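Adenylosuccinate lyase (Francisella tularensis subsp. tularensis SCHU S4, PDB 4EEI) probably catalyses two fumarate-releasing steps of purine biosynthesis, cleaving adenylosuccinate to AMP and the succinylated imidazole carboxamide nucleotide SAICAR to AICAR. Local coordinates at residues R57-I61 against T74-E78. Numbering follows the deposited sequence.
Sequences RVDEI and TSIAE
A salt bridge laid over a small, mostly nonpolar interface joins residues 57-61, inside helix 55-65, to residues 74-78, in the last part of helix 68-77 and just beyond, far from the centre of the chain. It illustrates how a short turn lets two successive helices pack together. Residues 57-61 and 74-77 are helical, with backbone bonds from Ile61 N to Arg57 O and from Glu78 N to Thr74 O, each 3.1 Å. The closest CA atoms are those of Val58 and Ser75, 5.9 Å apart, an approach the small serine permits. Ile61 (chi1 m, chi2 t) sends CD1 to 4.0 Å from Thr74 CG2 and equally close to Ser75 N, while Val58 CG2 lies 3.6 Å from Ser75 OG, a hydroxyl hydrogen-bonded to Phe72 O. Both Val58 and Ile61 also touch Ala71. Over this layer Arg57 (t, p, t) and Glu78 (p, t) extend toward each other and meet in a bidentate pair, Arg57 NE to Glu78 OE2 at 2.7 Å and Arg57 NH2 to Glu78 OE1 at 3.0 Å. Arg57 NH1 turns back to Glu60 OE1, 2.7 Å away, so one guanidinium serves two carboxylates. The successive helices thus pack across each other, bridged by an Arg-Glu-Glu salt-bridge network; their turn carries His67, which binds AMP and succinate, and AMP-binding Asp68 starts the second helix.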
loop_
_atom_site.group_PDB
_atom_site.type_symbol
_atom_site.label_atom_id
_atom_site.label_comp_id
_atom_site.label_asym_id
_atom_site.label_seq_id
_atom_site.Cartn_x
_atom_site.Cartn_y
_atom_site.Cartn_z
ATOM N N ARG B 57 24.983 -25.462 14.814
ATOM C CA ARG B 57 26.389 -25.303 14.482
ATOM C C ARG B 57 26.582 -24.138 13.504
ATOM O O ARG B 57 27.551 -23.380 13.606
ATOM C CB ARG B 57 26.925 -26.608 13.893
ATOM C CG ARG B 57 28.348 -26.536 13.410
ATOM C CD ARG B 57 29.294 -26.191 14.536
ATOM N NE ARG B 57 30.671 -26.152 14.065
ATOM C CZ ARG B 57 31.640 -25.450 14.640
ATOM N NH1 ARG B 57 31.386 -24.723 15.719
ATOM N NH2 ARG B 57 32.866 -25.473 14.128
ATOM N N VAL B 58 25.649 -23.995 12.566
ATOM C CA VAL B 58 25.678 -22.887 11.621
ATOM C C VAL B 58 25.635 -21.559 12.378
ATOM O O VAL B 58 26.381 -20.624 12.062
ATOM C CB VAL B 58 24.506 -22.962 10.612
ATOM C CG1 VAL B 58 24.504 -21.739 9.696
ATOM C CG2 VAL B 58 24.593 -24.242 9.783
ATOM N N ASP B 59 24.772 -21.489 13.388
ATOM C CA ASP B 59 24.644 -20.290 14.209
ATOM C C ASP B 59 25.933 -19.895 14.927
ATOM O O ASP B 59 26.324 -18.727 14.895
ATOM C CB ASP B 59 23.504 -20.442 15.216
ATOM C CG ASP B 59 22.146 -20.451 14.550
ATOM O OD1 ASP B 59 22.074 -20.085 13.358
ATOM O OD2 ASP B 59 21.155 -20.818 15.217
ATOM N N GLU B 60 26.601 -20.852 15.567
ATOM C CA GLU B 60 27.841 -20.516 16.266
ATOM C C GLU B 60 28.945 -20.079 15.302
ATOM O O GLU B 60 29.707 -19.162 15.605
ATOM C CB GLU B 60 28.314 -21.633 17.209
ATOM C CG GLU B 60 28.100 -23.060 16.729
ATOM C CD GLU B 60 28.525 -24.097 17.778
ATOM O OE1 GLU B 60 29.404 -24.931 17.471
ATOM O OE2 GLU B 60 27.976 -24.078 18.904
ATOM N N ILE B 61 29.011 -20.718 14.138
ATOM C CA ILE B 61 29.972 -20.338 13.110
ATOM C C ILE B 61 29.646 -18.947 12.558
ATOM O O ILE B 61 30.548 -18.143 12.289
ATOM C CB ILE B 61 30.016 -21.377 11.961
ATOM C CG1 ILE B 61 30.473 -22.736 12.492
ATOM C CG2 ILE B 61 30.956 -20.925 10.861
ATOM C CD1 ILE B 61 30.378 -23.866 11.486
ATOM N N THR B 74 30.824 -24.089 5.786
ATOM C CA THR B 74 31.773 -24.569 6.785
ATOM C C THR B 74 31.154 -25.692 7.614
ATOM O O THR B 74 31.838 -26.653 7.969
ATOM C CB THR B 74 32.268 -23.424 7.693
ATOM O OG1 THR B 74 32.932 -22.437 6.894
ATOM C CG2 THR B 74 33.236 -23.935 8.745
ATOM N N SER B 75 29.858 -25.595 7.907
ATOM C CA SER B 75 29.214 -26.646 8.704
ATOM C C SER B 75 29.185 -27.978 7.949
ATOM O O SER B 75 29.264 -29.043 8.556
ATOM C CB SER B 75 27.799 -26.242 9.142
ATOM O OG SER B 75 26.863 -26.392 8.090
ATOM N N ILE B 76 29.081 -27.911 6.623
ATOM C CA ILE B 76 29.115 -29.113 5.788
ATOM C C ILE B 76 30.545 -29.639 5.608
ATOM O O ILE B 76 30.837 -30.808 5.889
ATOM C CB ILE B 76 28.511 -28.847 4.390
ATOM C CG1 ILE B 76 27.042 -28.409 4.491
ATOM C CG2 ILE B 76 28.669 -30.072 3.502
ATOM C CD1 ILE B 76 26.162 -29.340 5.318
ATOM N N ALA B 77 31.428 -28.768 5.131
ATOM C CA ALA B 77 32.818 -29.125 4.859
ATOM C C ALA B 77 33.540 -29.764 6.046
ATOM O O ALA B 77 34.375 -30.663 5.868
ATOM C CB ALA B 77 33.589 -27.903 4.369
ATOM N N GLU B 78 33.227 -29.311 7.255
ATOM C CA GLU B 78 33.938 -29.812 8.432
ATOM C C GLU B 78 33.545 -31.253 8.780
ATOM O O GLU B 78 34.135 -31.868 9.672
ATOM C CB GLU B 78 33.758 -28.872 9.635
ATOM C CG GLU B 78 32.383 -28.908 10.283
ATOM C CD GLU B 78 32.258 -27.929 11.444
ATOM O OE1 GLU B 78 33.193 -27.127 11.664
ATOM O OE2 GLU B 78 31.222 -27.962 12.136
#